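Local coordinates for protein 2-hydroxyisobutyryl-CoA synthetase (Aquincola tertiaricarbonis, PDB 6HDY) that belongs to the ANL superfamily, with a large AMP-binding domain and a smaller C-terminal domain, and is named a CoA synthetase, at residues R339-D351 with Y359-D371. Sequence-based numbering, arbitrary orientation.
Sequences RLLSGDLTLWTND and YPRLPQGIFGRID. With 8LQ ([[(2~{R},3~{S},4~{R},5~{R})-5-(6-aminopurin-9-yl)-3,4-bis(oxidanyl)oxolan-2-yl]methoxy-oxidanyl-phosphoryl] (3~{S})-3-oxidanylbutanoate), chain C; SO4 (sulfate ion), chain E.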
loop_
_atom_site.group_PDB
_atom_site.type_symbol
_atom_site.label_atom_id
_atom_site.label_comp_id
_atom_site.label_asym_id
_atom_site.label_seq_id
_atom_site.Cartn_x
_atom_site.Cartn_y
_atom_site.Cartn_z
ATOM N N ARG A 339 13.709 -14.170 22.031
ATOM C CA ARG A 339 15.140 -14.242 21.783
ATOM C C ARG A 339 15.418 -14.565 20.319
ATOM O O ARG A 339 16.141 -15.504 20.007
ATOM C CB ARG A 339 15.867 -15.175 22.793
ATOM C CG ARG A 339 16.138 -14.433 24.075
ATOM C CD ARG A 339 16.821 -15.208 25.178
ATOM N NE ARG A 339 18.032 -15.919 24.775
ATOM C CZ ARG A 339 19.257 -15.405 24.749
ATOM N NH1 ARG A 339 19.455 -14.123 25.036
ATOM N NH2 ARG A 339 20.290 -16.161 24.413
ATOM N N LEU A 340 14.843 -13.769 19.409
ATOM C CA LEU A 340 15.142 -13.928 17.982
ATOM C C LEU A 340 16.493 -13.275 17.675
ATOM O O LEU A 340 16.732 -12.112 18.025
ATOM C CB LEU A 340 14.038 -13.367 17.055
ATOM C CG LEU A 340 14.299 -13.315 15.520
ATOM C CD1 LEU A 340 14.329 -14.720 14.901
ATOM C CD2 LEU A 340 13.253 -12.446 14.809
ATOM N N LEU A 341 17.373 -14.067 17.045
ATOM C CA LEU A 341 18.700 -13.667 16.609
ATOM C C LEU A 341 18.546 -12.796 15.337
ATOM O O LEU A 341 17.955 -13.243 14.361
ATOM C CB LEU A 341 19.551 -14.929 16.344
ATOM C CG LEU A 341 20.946 -14.738 15.715
ATOM C CD1 LEU A 341 21.845 -13.883 16.600
ATOM C CD2 LEU A 341 21.612 -16.082 15.464
ATOM N N SER A 342 19.020 -11.540 15.379
ATOM C CA SER A 342 18.895 -10.631 14.236
ATOM C C SER A 342 19.884 -10.951 13.144
ATOM O O SER A 342 19.547 -10.848 11.966
ATOM C CB SER A 342 19.060 -9.179 14.667
ATOM O OG SER A 342 20.409 -8.918 15.022
ATOM N N GLY A 343 21.088 -11.337 13.551
ATOM C CA GLY A 343 22.208 -11.606 12.661
ATOM C C GLY A 343 22.885 -10.311 12.249
ATOM O O GLY A 343 23.670 -10.294 11.300
ATOM N N ASP A 344 22.575 -9.205 12.964
ATOM C CA ASP A 344 23.093 -7.871 12.691
ATOM C C ASP A 344 24.239 -7.546 13.614
ATOM O O ASP A 344 24.458 -8.266 14.583
ATOM C CB ASP A 344 21.973 -6.828 12.820
ATOM C CG ASP A 344 20.882 -7.006 11.794
ATOM O OD1 ASP A 344 21.210 -7.184 10.608
ATOM O OD2 ASP A 344 19.699 -6.956 12.174
ATOM N N LEU A 345 24.996 -6.478 13.301
ATOM C CA LEU A 345 26.082 -6.028 14.149
ATOM C C LEU A 345 25.800 -4.612 14.629
ATOM O O LEU A 345 25.366 -3.759 13.851
ATOM C CB LEU A 345 27.446 -6.126 13.435
ATOM C CG LEU A 345 28.661 -6.048 14.332
ATOM C CD1 LEU A 345 28.865 -7.339 15.101
ATOM C CD2 LEU A 345 29.914 -5.715 13.533
ATOM N N THR A 346 26.022 -4.375 15.925
ATOM C CA THR A 346 25.850 -3.054 16.537
ATOM C C THR A 346 26.812 -2.896 17.721
ATOM O O THR A 346 27.517 -3.832 18.091
ATOM C CB THR A 346 24.369 -2.816 16.951
ATOM O OG1 THR A 346 24.152 -1.421 17.164
ATOM C CG2 THR A 346 23.972 -3.584 18.208
ATOM N N LEU A 347 26.819 -1.703 18.301
ATOM C CA LEU A 347 27.522 -1.344 19.516
ATOM C C LEU A 347 26.450 -0.683 20.375
ATOM O O LEU A 347 25.674 0.148 19.878
ATOM C CB LEU A 347 28.679 -0.355 19.247
ATOM C CG LEU A 347 29.603 -0.084 20.449
ATOM C CD1 LEU A 347 31.016 0.123 19.998
ATOM C CD2 LEU A 347 29.161 1.128 21.236
ATOM N N TRP A 348 26.433 -1.037 21.663
ATOM C CA TRP A 348 25.504 -0.470 22.634
ATOM C C TRP A 348 26.251 0.122 23.840
ATOM O O TRP A 348 27.303 -0.389 24.236
ATOM C CB TRP A 348 24.368 -1.459 23.040
ATOM C CG TRP A 348 24.689 -2.591 23.999
ATOM C CD1 TRP A 348 25.911 -3.152 24.259
ATOM C CD2 TRP A 348 23.729 -3.367 24.731
ATOM N NE1 TRP A 348 25.776 -4.182 25.164
ATOM C CE2 TRP A 348 24.449 -4.331 25.474
ATOM C CE3 TRP A 348 22.322 -3.331 24.840
ATOM C CZ2 TRP A 348 23.808 -5.269 26.292
ATOM C CZ3 TRP A 348 21.698 -4.232 25.682
ATOM C CH2 TRP A 348 22.436 -5.200 26.385
ATOM N N THR A 349 25.728 1.240 24.367
ATOM C CA THR A 349 26.274 1.951 25.535
ATOM C C THR A 349 25.126 2.249 26.484
ATOM O O THR A 349 23.961 2.132 26.088
ATOM C CB THR A 349 27.041 3.224 25.120
ATOM O OG1 THR A 349 26.203 4.059 24.314
ATOM C CG2 THR A 349 28.342 2.920 24.403
ATOM N N ASN A 350 25.439 2.563 27.739
ATOM C CA ASN A 350 24.421 2.869 28.733
ATOM C C ASN A 350 24.686 4.194 29.465
ATOM O O ASN A 350 24.425 4.322 30.662
ATOM C CB ASN A 350 24.205 1.706 29.701
ATOM C CG ASN A 350 22.865 1.746 30.402
ATOM O OD1 ASN A 350 21.875 2.275 29.878
ATOM N ND2 ASN A 350 22.810 1.216 31.617
ATOM N N ASP A 351 25.139 5.199 28.724
ATOM C CA ASP A 351 25.377 6.519 29.302
ATOM C C ASP A 351 24.112 7.372 29.169
ATOM O O ASP A 351 23.233 7.045 28.377
ATOM C CB ASP A 351 26.584 7.182 28.635
ATOM C CG ASP A 351 27.827 6.327 28.726
ATOM O OD1 ASP A 351 28.034 5.686 29.784
ATOM O OD2 ASP A 351 28.572 6.259 27.727
ATOM N N TYR A 359 17.284 4.526 28.754
ATOM C CA TYR A 359 17.396 3.336 27.910
ATOM C C TYR A 359 18.830 3.116 27.410
ATOM O O TYR A 359 19.516 4.117 27.146
ATOM C CB TYR A 359 16.523 3.509 26.637
ATOM C CG TYR A 359 15.019 3.464 26.812
ATOM C CD1 TYR A 359 14.409 2.436 27.529
ATOM C CD2 TYR A 359 14.198 4.380 26.164
ATOM C CE1 TYR A 359 13.020 2.350 27.630
ATOM C CE2 TYR A 359 12.810 4.320 26.283
ATOM C CZ TYR A 359 12.228 3.313 27.033
ATOM O OH TYR A 359 10.864 3.276 27.177
ATOM N N PRO A 360 19.235 1.842 27.099
ATOM C CA PRO A 360 20.528 1.621 26.422
ATOM C C PRO A 360 20.414 2.206 25.012
ATOM O O PRO A 360 19.299 2.387 24.493
ATOM C CB PRO A 360 20.648 0.091 26.350
ATOM C CG PRO A 360 19.653 -0.426 27.337
ATOM C CD PRO A 360 18.532 0.562 27.296
ATOM N N ARG A 361 21.554 2.534 24.414
ATOM C CA ARG A 361 21.619 3.188 23.123
ATOM C C ARG A 361 22.510 2.423 22.144
ATOM O O ARG A 361 23.466 1.769 22.545
ATOM C CB ARG A 361 22.187 4.615 23.347
ATOM C CG ARG A 361 22.102 5.572 22.167
ATOM C CD ARG A 361 22.593 6.950 22.572
ATOM N NE ARG A 361 22.199 7.981 21.603
ATOM C CZ ARG A 361 22.424 9.284 21.749
ATOM N NH1 ARG A 361 23.044 9.745 22.832
ATOM N NH2 ARG A 361 22.050 10.136 20.803
ATOM N N LEU A 362 22.210 2.568 20.853
ATOM C CA LEU A 362 22.990 2.110 19.715
ATOM C C LEU A 362 23.475 3.443 19.095
ATOM O O LEU A 362 22.800 3.999 18.217
ATOM C CB LEU A 362 22.146 1.272 18.737
ATOM C CG LEU A 362 21.307 0.126 19.341
ATOM C CD1 LEU A 362 20.552 -0.637 18.249
ATOM C CD2 LEU A 362 22.163 -0.838 20.164
ATOM N N PRO A 363 24.605 4.008 19.619
ATOM C CA PRO A 363 25.059 5.344 19.174
ATOM C C PRO A 363 25.353 5.532 17.690
ATOM O O PRO A 363 25.360 6.676 17.203
ATOM C CB PRO A 363 26.329 5.574 19.998
ATOM C CG PRO A 363 26.220 4.669 21.138
ATOM C CD PRO A 363 25.499 3.471 20.663
ATOM N N GLN A 364 25.656 4.423 16.989
ATOM C CA GLN A 364 25.992 4.425 15.573
ATOM C C GLN A 364 25.003 3.572 14.782
ATOM O O GLN A 364 25.273 3.171 13.637
ATOM C CB GLN A 364 27.437 3.936 15.403
ATOM C CG GLN A 364 28.470 4.965 15.851
ATOM C CD GLN A 364 29.628 4.339 16.572
ATOM O OE1 GLN A 364 30.456 3.641 15.979
ATOM N NE2 GLN A 364 29.733 4.608 17.867
ATOM N N GLY A 365 23.838 3.356 15.397
ATOM C CA GLY A 365 22.767 2.524 14.870
ATOM C C GLY A 365 23.280 1.111 14.650
ATOM O O GLY A 365 24.098 0.604 15.424
ATOM N N ILE A 366 22.864 0.509 13.543
ATOM C CA ILE A 366 23.204 -0.849 13.180
ATOM C C ILE A 366 24.052 -0.798 11.921
ATOM O O ILE A 366 23.661 -0.175 10.926
ATOM C CB ILE A 366 21.900 -1.715 13.089
ATOM C CG1 ILE A 366 21.284 -1.889 14.498
ATOM C CG2 ILE A 366 22.142 -3.086 12.375
ATOM C CD1 ILE A 366 19.887 -2.293 14.552
ATOM N N PHE A 367 25.238 -1.434 11.993
ATOM C CA PHE A 367 26.253 -1.442 10.943
ATOM C C PHE A 367 25.865 -2.234 9.697
ATOM O O PHE A 367 26.261 -1.883 8.587
ATOM C CB PHE A 367 27.597 -1.933 11.510
ATOM C CG PHE A 367 28.022 -1.274 12.808
ATOM C CD1 PHE A 367 28.093 0.113 12.915
ATOM C CD2 PHE A 367 28.385 -2.038 13.907
ATOM C CE1 PHE A 367 28.503 0.719 14.107
ATOM C CE2 PHE A 367 28.794 -1.430 15.099
ATOM C CZ PHE A 367 28.847 -0.056 15.192
ATOM N N GLY A 368 25.112 -3.302 9.893
ATOM C CA GLY A 368 24.682 -4.182 8.815
ATOM C C GLY A 368 24.501 -5.603 9.287
ATOM O O GLY A 368 24.643 -5.881 10.476
ATOM N N ARG A 369 24.173 -6.499 8.350
ATOM C CA ARG A 369 23.975 -7.935 8.569
ATOM C C ARG A 369 25.357 -8.580 8.570
ATOM O O ARG A 369 26.153 -8.318 7.662
ATOM C CB ARG A 369 23.095 -8.511 7.439
ATOM C CG ARG A 369 22.454 -9.851 7.750
ATOM C CD ARG A 369 21.048 -9.943 7.188
ATOM N NE ARG A 369 20.039 -9.968 8.251
ATOM C CZ ARG A 369 18.741 -9.754 8.056
ATOM N NH1 ARG A 369 18.281 -9.488 6.836
ATOM N NH2 ARG A 369 17.893 -9.791 9.079
ATOM N N ILE A 370 25.670 -9.387 9.599
ATOM C CA ILE A 370 26.966 -10.060 9.709
ATOM C C ILE A 370 27.309 -10.836 8.414
ATOM O O ILE A 370 28.469 -10.830 8.004
ATOM C CB ILE A 370 27.066 -10.921 10.994
ATOM C CG1 ILE A 370 27.027 -10.025 12.254
ATOM C CG2 ILE A 370 28.335 -11.824 10.992
ATOM C CD1 ILE A 370 26.763 -10.753 13.542
ATOM N N ASP A 371 26.293 -11.421 7.735
ATOM C CA ASP A 371 26.473 -12.192 6.495
ATOM C C ASP A 371 26.840 -11.330 5.280
ATOM O O ASP A 371 27.406 -11.838 4.305
ATOM C CB ASP A 371 25.247 -13.081 6.206
ATOM C CG ASP A 371 25.337 -14.422 6.893
ATOM O OD1 ASP A 371 26.298 -15.172 6.609
ATOM O OD2 ASP A 371 24.454 -14.723 7.722
HETATM N N9 8LQ C . 17.703 -2.901 9.085
HETATM C C8 8LQ C . 16.441 -2.522 9.342
HETATM N N7 8LQ C . 16.465 -1.323 9.916
HETATM C C5 8LQ C . 17.752 -0.958 10.042
HETATM C C6 8LQ C . 18.359 0.161 10.495
HETATM N N6 8LQ C . 17.604 1.129 10.992
HETATM N N1 8LQ C . 19.699 0.295 10.488
HETATM C C2 8LQ C . 20.508 -0.718 9.967
HETATM N N3 8LQ C . 19.861 -1.826 9.440
HETATM C C4 8LQ C . 18.514 -1.939 9.516
HETATM C CAA 8LQ C . 10.189 -3.540 8.904
HETATM C CAZ 8LQ C . 11.345 -2.552 9.210
HETATM O OAE 8LQ C . 11.500 -1.645 8.122
HETATM C CAL 8LQ C . 12.689 -3.270 9.444
HETATM C CAS 8LQ C . 13.043 -4.165 8.249
HETATM O OAC 8LQ C . 13.506 -3.669 7.226
HETATM O OAQ 8LQ C . 12.724 -5.502 8.398
HETATM P PBC 8LQ C . 13.264 -6.641 7.414
HETATM O OAH 8LQ C . 12.613 -6.294 6.007
HETATM O OAD 8LQ C . 12.947 -8.007 7.869
HETATM O "O5'" 8LQ C . 14.829 -6.429 7.394
HETATM C "C5'" 8LQ C . 15.488 -6.406 8.659
HETATM C "C4'" 8LQ C . 16.960 -6.160 8.455
HETATM O "O4'" 8LQ C . 17.146 -4.886 7.780
HETATM C "C3'" 8LQ C . 17.560 -5.992 9.785
HETATM O "O3'" 8LQ C . 17.916 -7.288 10.345
HETATM C "C2'" 8LQ C . 18.784 -5.139 9.446
HETATM O "O2'" 8LQ C . 19.841 -5.943 8.787
HETATM C "C1'" 8LQ C . 18.193 -4.169 8.450
HETATM S S SO4 E . 25.102 12.458 23.204
HETATM O O1 SO4 E . 24.770 11.606 24.354
HETATM O O2 SO4 E . 24.091 12.346 22.152
HETATM O O3 SO4 E . 25.161 13.855 23.636
HETATM O O4 SO4 E . 26.396 12.040 22.664
HETATM O O HOH W 1 23.799 -12.398 9.274
HETATM O O HOH W 2 25.572 1.623 17.460
HETATM O O HOH W 3 22.167 5.059 26.904
#
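Ser342 O takes a weak 3.5 Å bond from NH2 of Arg369 at the edge of an antiparallel sheet in this ANL-family enzyme, where strand 344-347 runs beside the weakly bonded strand 366-369. Ser342 also forms an ST turn, its OG accepting from the N of Asp344 while bonded to Pro325. Just beyond the two strands, Gly343 O takes the backbone N-H of Ile370 at 2.8 Å. Asp344 holds the ribose: with CG anti to its own carbonyl carbon (chi1 -64°), the carboxylate receives O2' of 8LQ on OD1 and O3' on OD2, each at 2.6 Å. Arg369, bent in mid-chain, lays one guanidinium face against the same ribose; OD1 of Asp344 is a long 3.8 Å from its NE and well out of the guanidinium plane, so their attraction is one of charge alone. Lys466 and Ser250 also bond the ligand. Leu345 N donates to Gly368 O and Leu345 O accepts from Phe367 N, while its CD2 meets CD2 of the Phe367 ring. Thr346 swings OG1 away from its own N (chi1 -163°) to donate to Gly365 O at 2.7 Å, approaching from above the carbonyl plane, while Leu362 CD2 packs against the same hydroxyl. A water joins Leu347 O to Gly365 O and Gln364 N, fastening the type I turn Leu362-Gly365 to the strand. Trp348 lies alongside Pro360, its indole NE1 bonded to Val317 O. Finally, Thr349 exchanges two backbone hydrogen bonds with Arg361, whose NH2 bonds Asp295 O and whose NH1 bonds O2 of a sulfate, probably from the crystallisation liquor, at 2.9 Å; Thr349 OG1 sits 3.2 Å from Pro363 CG.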